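Local coordinates for protein TP_0956 (Treponema pallidum subsp. pallidum, PDB 3U64) that probably serves as the T component of a TRAP transporter, a helical TPR-type lipoprotein thought to act through protein-protein interactions, at residues A82-P87 against Y103-K108; L109-A114 against V163-L168; C147-V152 against D191-Y196; G258-L263 against W290-V295; R265-D270 against L283-A288. All coordinates share one frame; numbering follows the deposited sequence.

Contact 1. Residues A82-P87 against Y103-K108; sequences AFVQTP and YSRARK
Gln85 and Ala106 bring the two helices closest, their CA atoms 5.6 Å apart, on segment axes that approach to 8.4 Å and run roughly antiparallel, at 144°. No hydrogen bond crosses the interface. Val84 leads: its CG1 stands anti to the backbone N (chi1 -180°) and reaches CB of Ala106 at 3.7 Å, while CG2 lies over one face of the Arg105 guanidinium, 3.9 Å from NH1 and offset toward the rim. The two helices, 66-89 and 96-124, follow each other in the chain as a helical hairpin, consistent with the all-helical architecture of the TPR clan. Helix 66-89 has a wider pi-type turn at 82-85 and is kinked at Pro87, whose nitrogen has no hydrogen to give. Beside Ala106, the CB of Gln85 packs at 4.1 Å from the alanine CB. The Tyr103 ring turns its edge to the backbone of Gln85: the Gln85 O lies near the ring plane, 3.8 Å from Tyr103 CE1, and the Gln85 amide stands nearly perpendicular to that ring, at 84°. Beyond the segments, Arg105 NE forms a salt bridge with Asp40 of a second subunit, and Gln85 OE1 is hydrogen-bonded to the Tyr110 hydroxyl.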
# COMPACT_ATOMS: atom_id res chain seq x y z
N ALA A 82 10.03 -12.48 -1.91
CA ALA A 82 10.12 -11.80 -0.62
C ALA A 82 8.76 -11.47 -0.01
O ALA A 82 8.61 -11.54 1.20
CB ALA A 82 10.98 -10.55 -0.74
N PHE A 83 7.77 -11.12 -0.82
CA PHE A 83 6.53 -10.60 -0.25
C PHE A 83 5.27 -11.41 -0.53
O PHE A 83 4.19 -11.05 -0.07
CB PHE A 83 6.37 -9.11 -0.60
CG PHE A 83 7.51 -8.27 -0.10
CD1 PHE A 83 7.66 -8.05 1.27
CD2 PHE A 83 8.46 -7.76 -0.97
CE1 PHE A 83 8.73 -7.30 1.75
CE2 PHE A 83 9.54 -7.01 -0.50
CZ PHE A 83 9.68 -6.78 0.86
N VAL A 84 5.41 -12.51 -1.26
CA VAL A 84 4.28 -13.41 -1.43
C VAL A 84 4.60 -14.80 -0.87
O VAL A 84 3.95 -15.26 0.08
CB VAL A 84 3.86 -13.53 -2.89
CG1 VAL A 84 2.67 -14.47 -3.03
CG2 VAL A 84 3.53 -12.14 -3.45
N GLN A 85 5.60 -15.45 -1.45
CA GLN A 85 5.95 -16.80 -1.06
C GLN A 85 6.44 -16.89 0.37
O GLN A 85 6.00 -17.74 1.14
CB GLN A 85 7.04 -17.39 -1.96
CG GLN A 85 7.44 -18.81 -1.50
CD GLN A 85 8.51 -19.48 -2.36
OE1 GLN A 85 8.61 -19.25 -3.58
NE2 GLN A 85 9.31 -20.33 -1.73
N THR A 86 7.37 -16.02 0.72
CA THR A 86 8.03 -16.10 2.01
C THR A 86 7.04 -15.94 3.18
O THR A 86 6.99 -16.80 4.05
CB THR A 86 9.22 -15.13 2.07
OG1 THR A 86 10.32 -15.69 1.34
CG2 THR A 86 9.65 -14.87 3.50
N PRO A 87 6.22 -14.87 3.18
CA PRO A 87 5.20 -14.74 4.24
C PRO A 87 4.23 -15.94 4.33
O PRO A 87 3.81 -16.31 5.43
CB PRO A 87 4.41 -13.48 3.82
CG PRO A 87 5.36 -12.71 2.95
CD PRO A 87 6.16 -13.75 2.21
N TYR A 103 0.84 -19.55 -2.41
CA TYR A 103 1.79 -20.23 -3.29
C TYR A 103 1.39 -20.16 -4.77
O TYR A 103 2.25 -19.99 -5.61
CB TYR A 103 2.00 -21.69 -2.88
CG TYR A 103 2.81 -21.85 -1.61
CD1 TYR A 103 3.63 -20.82 -1.16
CD2 TYR A 103 2.76 -23.03 -0.87
CE1 TYR A 103 4.38 -20.95 -0.00
CE2 TYR A 103 3.51 -23.18 0.30
CZ TYR A 103 4.32 -22.13 0.72
OH TYR A 103 5.06 -22.27 1.87
N SER A 104 0.09 -20.29 -5.07
CA SER A 104 -0.38 -20.24 -6.46
C SER A 104 -0.22 -18.83 -6.99
O SER A 104 0.12 -18.64 -8.16
CB SER A 104 -1.85 -20.67 -6.56
OG SER A 104 -2.02 -21.92 -5.94
N ARG A 105 -0.45 -17.86 -6.12
CA ARG A 105 -0.23 -16.46 -6.46
C ARG A 105 1.25 -16.18 -6.77
O ARG A 105 1.57 -15.52 -7.75
CB ARG A 105 -0.73 -15.56 -5.32
CG ARG A 105 -0.75 -14.07 -5.66
CD ARG A 105 -1.17 -13.18 -4.47
NE ARG A 105 -0.83 -11.79 -4.75
CZ ARG A 105 -0.35 -10.91 -3.88
NH1 ARG A 105 -0.16 -11.26 -2.61
NH2 ARG A 105 -0.07 -9.69 -4.28
N ALA A 106 2.16 -16.67 -5.93
CA ALA A 106 3.60 -16.49 -6.17
C ALA A 106 4.00 -17.15 -7.48
O ALA A 106 4.75 -16.59 -8.27
CB ALA A 106 4.40 -17.09 -5.04
N ARG A 107 3.51 -18.35 -7.70
CA ARG A 107 3.79 -19.10 -8.92
C ARG A 107 3.45 -18.27 -10.17
O ARG A 107 4.27 -18.16 -11.08
CB ARG A 107 3.03 -20.42 -8.90
CG ARG A 107 3.40 -21.36 -10.02
CD ARG A 107 2.40 -22.49 -10.13
NE ARG A 107 2.16 -22.83 -11.53
CZ ARG A 107 1.27 -22.21 -12.31
NH1 ARG A 107 0.51 -21.23 -11.80
NH2 ARG A 107 1.12 -22.58 -13.58
N LYS A 108 2.26 -17.67 -10.18
CA LYS A 108 1.84 -16.85 -11.32
C LYS A 108 2.70 -15.60 -11.49
O LYS A 108 3.00 -15.20 -12.61
CB LYS A 108 0.36 -16.45 -11.21
CG LYS A 108 -0.60 -17.64 -11.39
CD LYS A 108 -2.06 -17.19 -11.36
CE LYS A 108 -3.02 -18.36 -11.38
NZ LYS A 108 -3.19 -18.97 -10.02

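Contact 2. Residues L109-A114 against V163-L168; sequences LYLRGA and VAAFAL
Tyr110 and Ala164 make the tight part of this contact. The alanine CB sits 3.5 Å from the centroid of the tyrosine ring and only 3° off the ring normal, a CH-pi contact centred on the face, and the ring carbons lie at nearly equal distances from it. Tyr110 CG is anti to its carbonyl carbon (chi1 -75°), beside the backbone N, and from there the ring meets the Ala164 methyl. The same ring takes Leu168 at its edge, CE2 to CD1 3.8 Å and near the ring plane. Next to it Leu111 approaches with one methyl, CD2 lying 3.6 Å from the CB of Ala165. That alanine also faces the CB of Tyr110, 4.0 Å away, and is thus held between two residues of helix 96-124. Small residues at 164 and 165 let the backbones come close, with the CA atoms of Tyr110 and Ala165 5.6 Å apart. The looser side is at Leu168, where 20 Å² of a partly exposed residue is buried in the contact. Helix 66-89 flanks the aromatic residue through Ala80 and Asn81, Tyr162 of helix 152-166 packs on Leu111, and helix 176-192 packs on Val163 through Leu186 and on Phe166 through Val179.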
# COMPACT_ATOMS: atom_id res chain seq x y z
N LEU A 109 3.10 -15.00 -10.38
CA LEU A 109 4.00 -13.85 -10.41
C LEU A 109 5.42 -14.22 -10.89
O LEU A 109 6.02 -13.47 -11.66
CB LEU A 109 4.04 -13.16 -9.04
CG LEU A 109 2.77 -12.39 -8.62
CD1 LEU A 109 3.01 -11.61 -7.36
CD2 LEU A 109 2.25 -11.44 -9.69
N TYR A 110 5.95 -15.36 -10.45
CA TYR A 110 7.23 -15.82 -10.99
C TYR A 110 7.16 -15.91 -12.51
O TYR A 110 8.06 -15.45 -13.23
CB TYR A 110 7.61 -17.18 -10.40
CG TYR A 110 8.10 -17.11 -8.97
CD1 TYR A 110 8.98 -16.11 -8.57
CD2 TYR A 110 7.69 -18.06 -8.03
CE1 TYR A 110 9.44 -16.05 -7.26
CE2 TYR A 110 8.15 -18.00 -6.71
CZ TYR A 110 9.02 -17.00 -6.34
OH TYR A 110 9.48 -16.93 -5.05
N LEU A 111 6.07 -16.49 -13.01
CA LEU A 111 5.95 -16.76 -14.42
C LEU A 111 5.76 -15.47 -15.19
O LEU A 111 6.28 -15.34 -16.30
CB LEU A 111 4.80 -17.71 -14.69
CG LEU A 111 4.98 -19.17 -14.25
CD1 LEU A 111 3.64 -19.89 -14.36
CD2 LEU A 111 6.01 -19.87 -15.08
N ARG A 112 5.02 -14.52 -14.63
CA ARG A 112 4.85 -13.22 -15.29
C ARG A 112 6.21 -12.54 -15.35
O ARG A 112 6.58 -11.97 -16.38
CB ARG A 112 3.83 -12.34 -14.55
CG ARG A 112 3.61 -10.94 -15.17
CD ARG A 112 2.86 -10.00 -14.22
NE ARG A 112 1.55 -10.53 -13.87
CZ ARG A 112 0.64 -9.90 -13.13
NH1 ARG A 112 0.90 -8.69 -12.64
NH2 ARG A 112 -0.51 -10.47 -12.86
N GLY A 113 6.94 -12.61 -14.24
CA GLY A 113 8.28 -12.05 -14.15
C GLY A 113 9.22 -12.70 -15.15
O GLY A 113 9.94 -12.01 -15.88
N ALA A 114 9.20 -14.03 -15.22
CA ALA A 114 10.10 -14.72 -16.16
C ALA A 114 9.79 -14.34 -17.60
O ALA A 114 10.71 -14.18 -18.41
CB ALA A 114 10.03 -16.21 -15.99
N VAL A 163 12.34 -21.74 -12.63
CA VAL A 163 12.69 -22.65 -11.55
C VAL A 163 11.93 -22.34 -10.25
O VAL A 163 11.54 -23.26 -9.53
CB VAL A 163 14.21 -22.63 -11.27
CG1 VAL A 163 14.51 -23.19 -9.92
CG2 VAL A 163 14.96 -23.40 -12.36
N ALA A 164 11.74 -21.06 -9.95
CA ALA A 164 10.99 -20.69 -8.75
C ALA A 164 9.51 -21.07 -8.92
O ALA A 164 8.86 -21.50 -7.96
CB ALA A 164 11.16 -19.20 -8.41
N ALA A 165 8.99 -20.96 -10.15
CA ALA A 165 7.60 -21.36 -10.37
C ALA A 165 7.44 -22.87 -10.24
O ALA A 165 6.45 -23.35 -9.69
CB ALA A 165 7.07 -20.87 -11.74
N PHE A 166 8.41 -23.61 -10.77
CA PHE A 166 8.40 -25.07 -10.75
C PHE A 166 8.39 -25.61 -9.31
O PHE A 166 7.71 -26.57 -9.00
CB PHE A 166 9.61 -25.62 -11.51
CG PHE A 166 9.79 -27.11 -11.39
CD1 PHE A 166 8.83 -27.99 -11.86
CD2 PHE A 166 10.95 -27.64 -10.83
CE1 PHE A 166 9.00 -29.37 -11.76
CE2 PHE A 166 11.14 -29.02 -10.72
CZ PHE A 166 10.16 -29.88 -11.19
N ALA A 167 9.17 -24.96 -8.46
CA ALA A 167 9.24 -25.33 -7.05
C ALA A 167 7.87 -25.29 -6.34
O ALA A 167 7.70 -25.88 -5.28
CB ALA A 167 10.24 -24.43 -6.34
N LEU A 168 6.91 -24.60 -6.94
CA LEU A 168 5.59 -24.44 -6.35
C LEU A 168 4.53 -25.14 -7.22
O LEU A 168 3.33 -25.04 -6.96
CB LEU A 168 5.24 -22.95 -6.22
CG LEU A 168 6.15 -22.08 -5.36
CD1 LEU A 168 5.69 -20.63 -5.36
CD2 LEU A 168 6.24 -22.63 -3.94

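Contact 3. Residues C147-V152 against D191-Y196. With SO4 (sulfate ion), chain E.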
# COMPACT_ATOMS: atom_id res chain seq x y z
N CYS A 147 23.74 -16.46 -27.59
CA CYS A 147 23.84 -15.59 -26.42
C CYS A 147 25.27 -15.20 -26.08
O CYS A 147 26.19 -16.00 -26.21
CB CYS A 147 23.19 -16.26 -25.20
SG CYS A 147 21.41 -16.52 -25.41
N THR A 148 25.45 -13.98 -25.62
CA THR A 148 26.75 -13.50 -25.16
C THR A 148 26.68 -13.03 -23.70
O THR A 148 25.63 -13.11 -23.05
CB THR A 148 27.20 -12.33 -26.02
OG1 THR A 148 26.33 -11.22 -25.78
CG2 THR A 148 27.13 -12.73 -27.50
N ARG A 149 27.81 -12.51 -23.21
CA ARG A 149 27.91 -12.09 -21.83
C ARG A 149 26.89 -11.01 -21.54
O ARG A 149 26.41 -10.87 -20.41
CB ARG A 149 29.32 -11.61 -21.51
CG ARG A 149 30.31 -12.76 -21.30
CD ARG A 149 31.77 -12.33 -21.38
NE ARG A 149 32.28 -11.78 -20.13
CZ ARG A 149 32.71 -12.52 -19.11
NH1 ARG A 149 32.68 -13.84 -19.18
NH2 ARG A 149 33.18 -11.94 -18.01
N VAL A 150 26.55 -10.25 -22.57
CA VAL A 150 25.55 -9.19 -22.44
C VAL A 150 24.17 -9.76 -22.06
O VAL A 150 23.36 -9.06 -21.45
CB VAL A 150 25.50 -8.35 -23.75
CG1 VAL A 150 24.20 -7.59 -23.88
CG2 VAL A 150 26.68 -7.39 -23.80
N ASP A 151 23.94 -11.04 -22.39
CA ASP A 151 22.64 -11.69 -22.15
C ASP A 151 22.55 -12.44 -20.82
O ASP A 151 21.51 -13.01 -20.50
CB ASP A 151 22.33 -12.68 -23.28
CG ASP A 151 22.38 -12.03 -24.64
OD1 ASP A 151 21.72 -10.99 -24.81
OD2 ASP A 151 23.09 -12.55 -25.55
N VAL A 152 23.64 -12.43 -20.06
CA VAL A 152 23.72 -13.25 -18.86
C VAL A 152 22.70 -12.83 -17.80
O VAL A 152 22.02 -13.68 -17.25
CB VAL A 152 25.14 -13.26 -18.29
CG1 VAL A 152 25.13 -13.91 -16.91
CG2 VAL A 152 26.07 -14.02 -19.26
N ASP A 191 28.38 -20.89 -18.22
CA ASP A 191 29.45 -21.06 -19.21
C ASP A 191 29.96 -19.69 -19.63
O ASP A 191 31.16 -19.47 -19.71
CB ASP A 191 28.95 -21.81 -20.45
CG ASP A 191 28.45 -23.22 -20.12
OD1 ASP A 191 28.96 -23.82 -19.16
OD2 ASP A 191 27.54 -23.72 -20.83
N LEU A 192 29.03 -18.79 -19.91
CA LEU A 192 29.36 -17.45 -20.39
C LEU A 192 30.12 -16.63 -19.35
O LEU A 192 31.08 -15.93 -19.68
CB LEU A 192 28.06 -16.72 -20.79
CG LEU A 192 27.61 -17.00 -22.22
CD1 LEU A 192 26.22 -16.46 -22.54
CD2 LEU A 192 28.67 -16.44 -23.22
N TRP A 193 29.69 -16.74 -18.09
CA TRP A 193 30.12 -15.81 -17.06
C TRP A 193 29.96 -16.42 -15.64
O TRP A 193 29.11 -15.98 -14.86
CB TRP A 193 29.31 -14.52 -17.22
CG TRP A 193 29.77 -13.34 -16.45
CD1 TRP A 193 30.70 -13.32 -15.44
CD2 TRP A 193 29.32 -11.99 -16.60
NE1 TRP A 193 30.84 -12.04 -14.95
CE2 TRP A 193 30.01 -11.20 -15.65
CE3 TRP A 193 28.39 -11.37 -17.44
CZ2 TRP A 193 29.80 -9.83 -15.52
CZ3 TRP A 193 28.18 -10.00 -17.32
CH2 TRP A 193 28.90 -9.24 -16.37
N PRO A 194 30.81 -17.41 -15.32
CA PRO A 194 30.77 -18.21 -14.08
C PRO A 194 30.59 -17.35 -12.83
O PRO A 194 29.87 -17.74 -11.91
CB PRO A 194 32.16 -18.86 -14.01
CG PRO A 194 32.72 -18.80 -15.39
CD PRO A 194 31.96 -17.76 -16.18
N SER A 195 31.25 -16.19 -12.81
CA SER A 195 31.37 -15.37 -11.60
C SER A 195 30.22 -14.39 -11.43
O SER A 195 30.15 -13.68 -10.42
CB SER A 195 32.71 -14.61 -11.60
OG SER A 195 32.59 -13.36 -12.29
N TYR A 196 29.32 -14.35 -12.40
CA TYR A 196 28.21 -13.37 -12.39
C TYR A 196 27.50 -13.14 -11.03
O TYR A 196 27.07 -14.08 -10.36
CB TYR A 196 27.18 -13.76 -13.43
CG TYR A 196 26.07 -12.75 -13.57
CD1 TYR A 196 26.30 -11.53 -14.18
CD2 TYR A 196 24.78 -13.03 -13.10
CE1 TYR A 196 25.28 -10.60 -14.32
CE2 TYR A 196 23.76 -12.12 -13.24
CZ TYR A 196 24.02 -10.90 -13.86
OH TYR A 196 23.02 -9.97 -14.00
S SO4 E . 34.49 -14.76 -15.45
O1 SO4 E . 34.09 -13.36 -15.60
O2 SO4 E . 34.50 -15.44 -16.75
O3 SO4 E . 35.83 -14.78 -14.87
O4 SO4 E . 33.56 -15.44 -14.56
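Arg149 lays its guanidinium on the indole of Trp193, with planes 22° apart and centres separated by 4.2 Å. This is a stacked cation-pi pair, with CZ over the five-membered ring, and it joins the loop ahead of helix 152-166 to the end of helix 176-192, where Trp193 opens a type I beta turn reaching Tyr196. The setting is an all-helical fold of the TPR clan. Arg149 bends at chi3 (83°), which places NE, and its NH1 makes a weak hydrogen bond to the Leu192 O, 2.7 Å long but with an angle of only 116°. The apolar part centres on Val152 and Leu192. The CG1 of Val152 rests over one face of the Tyr196 ring, 3.8 Å from its centroid, and CG2 meets the Leu192 CB. The Leu192 CD1 presses on the backbone of the loop, near the Thr148 O and the CB of Cys147. The indole itself is held on both faces, by Tyr196 CD1 over the centre of one and Arg149 NH2 over the other.

In the second shell, Asp151 OD2 accepts the backbone N of Thr148 in a nearly straight bond of 2.8 Å, and Tyr125 OH also bonds to OD2, while Arg66 forms a salt bridge with OD1; these bonds tie the loop down and are consistent with its holding Arg149 in place. Arg188 donates to the Cys147 O. A sulfate ion, probably from the crystallisation liquor, joins the arginine to the turn: its O4 accepts the Ser195 N, and Arg149 NH2 reaches its O1 at 2.9 Å, again almost in line.

Contact 4. Residues G258-L263 against W290-V295; sequences GFDEAL and WLKAHV
Lys292 reaches Asp260 through two bends of its chain, one at chi3 (84°), which places CE, and one at chi4 (74°), which brings NZ back toward the partner helix. That turn puts NZ 3.2 Å from Asp260 OD1 in a salt bridge. The ammonium lies above the carboxylate plane, 45° out of it, and also forms a salt bridge with Asp264 of the same helix as Asp260, so two acidic residues one turn apart grip one lysine. Nearer its backbone, the lysine CG packs against Leu263 CD1 at 3.6 Å, and the two side chains run antiparallel alongside each other, giving the charged tip an apolar stem. Leu263 CD1 also touches the Leu291 CB at 3.7 Å, the side chains crossing at about a right angle. The Phe259 ring is met at its edge by the Leu291 O, 3.7 Å from CZ, and Val295 CG2 approaches CE2 at 3.8 Å. Helices 256-268 and 278-293 thus pack as a pair near the C-terminal end of the chain. Helix 240-250 lies against Phe259 and Leu263 through Ala246, and Phe298 of helix 295-298 packs on Leu291.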
# COMPACT_ATOMS: atom_id res chain seq x y z
N GLY A 258 25.96 -29.84 10.35
CA GLY A 258 26.27 -28.86 9.32
C GLY A 258 25.18 -27.82 9.12
O GLY A 258 25.45 -26.64 8.97
N PHE A 259 23.93 -28.28 9.12
CA PHE A 259 22.76 -27.41 9.09
C PHE A 259 22.90 -26.29 10.14
O PHE A 259 22.81 -25.11 9.81
CB PHE A 259 21.51 -28.29 9.31
CG PHE A 259 20.20 -27.52 9.45
CD1 PHE A 259 19.35 -27.34 8.36
CD2 PHE A 259 19.78 -27.03 10.69
CE1 PHE A 259 18.14 -26.68 8.49
CE2 PHE A 259 18.57 -26.36 10.82
CZ PHE A 259 17.75 -26.18 9.72
N ASP A 260 23.17 -26.67 11.39
CA ASP A 260 23.25 -25.70 12.49
C ASP A 260 24.41 -24.71 12.32
O ASP A 260 24.20 -23.50 12.40
CB ASP A 260 23.32 -26.40 13.85
CG ASP A 260 21.94 -26.76 14.40
OD1 ASP A 260 20.96 -26.05 14.09
OD2 ASP A 260 21.84 -27.76 15.16
N GLU A 261 25.61 -25.22 12.10
CA GLU A 261 26.77 -24.37 11.82
C GLU A 261 26.49 -23.38 10.69
O GLU A 261 26.79 -22.20 10.80
CB GLU A 261 27.99 -25.20 11.44
CG GLU A 261 28.61 -26.00 12.58
CD GLU A 261 29.84 -26.80 12.14
OE1 GLU A 261 30.22 -26.75 10.95
OE2 GLU A 261 30.43 -27.48 13.01
N ALA A 262 25.95 -23.88 9.59
CA ALA A 262 25.76 -23.05 8.41
C ALA A 262 24.84 -21.88 8.73
O ALA A 262 25.13 -20.72 8.38
CB ALA A 262 25.22 -23.87 7.25
N LEU A 263 23.75 -22.18 9.43
CA LEU A 263 22.78 -21.14 9.81
C LEU A 263 23.35 -20.19 10.86
O LEU A 263 23.00 -19.01 10.90
CB LEU A 263 21.47 -21.75 10.29
CG LEU A 263 20.75 -22.61 9.26
CD1 LEU A 263 19.47 -23.22 9.84
CD2 LEU A 263 20.44 -21.80 8.01
N TRP A 290 13.98 -18.82 11.00
CA TRP A 290 12.84 -19.74 10.90
C TRP A 290 13.29 -21.20 10.75
O TRP A 290 12.77 -22.09 11.41
CB TRP A 290 11.97 -19.34 9.72
CG TRP A 290 10.78 -20.20 9.51
CD1 TRP A 290 9.56 -20.06 10.11
CD2 TRP A 290 10.66 -21.31 8.62
NE1 TRP A 290 8.69 -21.02 9.66
CE2 TRP A 290 9.35 -21.81 8.74
CE3 TRP A 290 11.54 -21.94 7.73
CZ2 TRP A 290 8.89 -22.91 8.01
CZ3 TRP A 290 11.09 -23.04 7.01
CH2 TRP A 290 9.77 -23.51 7.15
N LEU A 291 14.26 -21.43 9.88
CA LEU A 291 14.83 -22.76 9.70
C LEU A 291 15.32 -23.32 11.03
O LEU A 291 14.99 -24.46 11.39
CB LEU A 291 15.95 -22.74 8.67
CG LEU A 291 15.52 -22.63 7.21
CD1 LEU A 291 16.72 -22.34 6.31
CD2 LEU A 291 14.80 -23.90 6.76
N LYS A 292 16.10 -22.54 11.77
CA LYS A 292 16.58 -22.98 13.08
C LYS A 292 15.41 -23.33 14.02
O LYS A 292 15.43 -24.38 14.66
CB LYS A 292 17.50 -21.95 13.74
CG LYS A 292 18.88 -21.88 13.11
CD LYS A 292 19.83 -21.08 13.96
CE LYS A 292 20.45 -21.94 15.05
NZ LYS A 292 21.48 -22.89 14.53
N ALA A 293 14.40 -22.47 14.09
CA ALA A 293 13.24 -22.74 14.95
C ALA A 293 12.54 -24.04 14.56
O ALA A 293 12.01 -24.75 15.41
CB ALA A 293 12.26 -21.57 14.93
N HIS A 294 12.55 -24.35 13.26
CA HIS A 294 11.87 -25.53 12.75
C HIS A 294 12.79 -26.72 12.48
O HIS A 294 12.46 -27.59 11.68
CB HIS A 294 11.11 -25.19 11.49
CG HIS A 294 9.85 -24.43 11.75
ND1 HIS A 294 8.60 -24.96 11.53
CD2 HIS A 294 9.65 -23.18 12.22
CE1 HIS A 294 7.68 -24.07 11.85
NE2 HIS A 294 8.29 -22.98 12.28
N VAL A 295 13.94 -26.76 13.14
CA VAL A 295 14.92 -27.80 12.84
C VAL A 295 14.32 -29.21 13.00
O VAL A 295 14.59 -30.11 12.20
CB VAL A 295 16.19 -27.64 13.69
CG1 VAL A 295 15.82 -27.58 15.18
CG2 VAL A 295 17.21 -28.76 13.38

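Contact 5. Residues R265-D270 against L283-A288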
# COMPACT_ATOMS: atom_id res chain seq x y z
N ARG A 265 26.42 -19.34 10.87
CA ARG A 265 27.20 -18.45 10.01
C ARG A 265 26.32 -17.41 9.30
O ARG A 265 26.68 -16.24 9.27
CB ARG A 265 28.07 -19.25 9.04
CG ARG A 265 29.23 -19.93 9.75
CD ARG A 265 30.21 -20.55 8.78
NE ARG A 265 29.70 -21.80 8.23
CZ ARG A 265 30.25 -22.99 8.43
NH1 ARG A 265 31.34 -23.11 9.18
NH2 ARG A 265 29.70 -24.07 7.88
N ALA A 266 25.17 -17.83 8.76
CA ALA A 266 24.23 -16.88 8.15
C ALA A 266 23.82 -15.80 9.14
O ALA A 266 23.72 -14.63 8.78
CB ALA A 266 22.98 -17.59 7.62
N LEU A 267 23.58 -16.19 10.39
CA LEU A 267 23.12 -15.25 11.42
C LEU A 267 24.23 -14.41 12.07
O LEU A 267 23.94 -13.47 12.80
CB LEU A 267 22.34 -16.01 12.51
CG LEU A 267 21.04 -16.65 11.98
CD1 LEU A 267 20.32 -17.44 13.06
CD2 LEU A 267 20.13 -15.59 11.40
N ALA A 268 25.49 -14.75 11.84
CA ALA A 268 26.59 -13.99 12.43
C ALA A 268 26.83 -12.70 11.65
O ALA A 268 27.44 -11.76 12.16
CB ALA A 268 27.87 -14.84 12.51
N ILE A 269 26.34 -12.65 10.42
CA ILE A 269 26.51 -11.47 9.58
C ILE A 269 25.76 -10.25 10.15
O ILE A 269 24.59 -10.34 10.55
CB ILE A 269 26.08 -11.75 8.12
CG1 ILE A 269 26.98 -12.84 7.51
CG2 ILE A 269 26.10 -10.46 7.28
CD1 ILE A 269 26.31 -13.59 6.35
N ASP A 270 26.45 -9.13 10.21
CA ASP A 270 25.85 -7.90 10.71
C ASP A 270 25.37 -7.04 9.53
O ASP A 270 26.20 -6.47 8.79
CB ASP A 270 26.83 -7.14 11.62
CG ASP A 270 26.27 -5.82 12.12
OD1 ASP A 270 25.07 -5.57 11.90
OD2 ASP A 270 27.04 -5.03 12.73
N LEU A 283 16.16 -10.11 5.00
CA LEU A 283 15.20 -11.13 4.57
C LEU A 283 15.76 -12.53 4.77
O LEU A 283 15.11 -13.39 5.37
CB LEU A 283 14.77 -10.92 3.10
CG LEU A 283 13.77 -9.79 2.83
CD1 LEU A 283 13.80 -9.36 1.36
CD2 LEU A 283 12.34 -10.18 3.25
N SER A 284 16.98 -12.75 4.30
CA SER A 284 17.62 -14.04 4.45
C SER A 284 17.82 -14.42 5.91
O SER A 284 17.68 -15.58 6.27
CB SER A 284 18.95 -14.07 3.72
OG SER A 284 18.73 -14.05 2.33
N GLN A 285 18.14 -13.46 6.76
CA GLN A 285 18.34 -13.82 8.15
C GLN A 285 17.02 -14.21 8.84
O GLN A 285 17.01 -15.11 9.68
CB GLN A 285 19.10 -12.74 8.91
CG GLN A 285 20.51 -12.55 8.35
CD GLN A 285 21.37 -11.66 9.22
OE1 GLN A 285 20.91 -10.62 9.71
NE2 GLN A 285 22.62 -12.05 9.41
N LYS A 286 15.91 -13.56 8.47
CA LYS A 286 14.59 -14.01 8.92
C LYS A 286 14.36 -15.46 8.54
O LYS A 286 13.85 -16.24 9.33
CB LYS A 286 13.47 -13.16 8.32
CG LYS A 286 13.30 -11.80 8.91
CD LYS A 286 11.95 -11.21 8.53
CE LYS A 286 10.80 -12.01 9.14
NZ LYS A 286 9.46 -11.41 8.85
N ARG A 287 14.73 -15.81 7.31
CA ARG A 287 14.57 -17.18 6.84
C ARG A 287 15.44 -18.21 7.62
O ARG A 287 14.97 -19.29 7.97
CB ARG A 287 14.84 -17.27 5.35
CG ARG A 287 14.73 -18.67 4.81
CD ARG A 287 13.62 -18.80 3.79
NE ARG A 287 13.55 -20.18 3.30
CZ ARG A 287 12.63 -21.06 3.67
NH1 ARG A 287 11.68 -20.71 4.53
NH2 ARG A 287 12.65 -22.29 3.17
N ALA A 288 16.70 -17.87 7.88
CA ALA A 288 17.59 -18.72 8.66
C ALA A 288 17.10 -18.88 10.11
O ALA A 288 17.15 -19.97 10.66
CB ALA A 288 19.03 -18.15 8.65
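Gln285 NE2 makes two hydrogen bonds across the contact, one to the Ile269 O at 2.8 Å and one to the Ala266 O at 2.9 Å, with angles of 164° and 161°. Both acceptors lie close to the amide plane, as expected of the two N-H groups of a single flat amide, and together they fix its rotation. Their approaches differ: the amide nitrogen lies in the carbonyl plane of Ala266 but is tilted by 27° from that of Ile269. An extended chain beyond CG carries the amide across to the partner segment. Ala266 and Ile269 lie where helix 256-268 gives way to loop, so one side chain of helix 278-293 takes up carbonyls at that helix end, within a helical hairpin that fits the repeat-like, all-helical architecture of the TPR clan. Alongside, Leu267 and the two alanines pack. Leu267 CD2 comes to 3.6 Å from the Gln285 O and 3.9 Å from the CB of Ala288, while Ala266 and Ala288 meet CB to CB at 4.1 Å. Helix 240-250 flanks the pair, with Ile243 on Ala288 and His242 on Ala266. Pro271, in the following loop, packs on Gln285.

In the fold
The contacts form two pairs, themselves linked by a touch between contacts 1 and 5, with contact 3 touching none of the others. Contacts 1 and 2 share helix 96-124, with centres about 9 Å apart, and touch. Contacts 4 and 5 share helices 256-268 and 278-293, with centres about 10 Å apart; contact 5 is nested within the loop closed by contact 4. The centre of contact 3 is about 22 Å from that of contact 2 and about 28 Å from that of contact 1. Along the chain contact 1 closes before contact 2 opens, and contact 3 alternates with contact 2. Ala82 meets Leu283 between contacts 1 and 5, so early and C-terminal helices join in one all-helical body, consistent with the TPR clan.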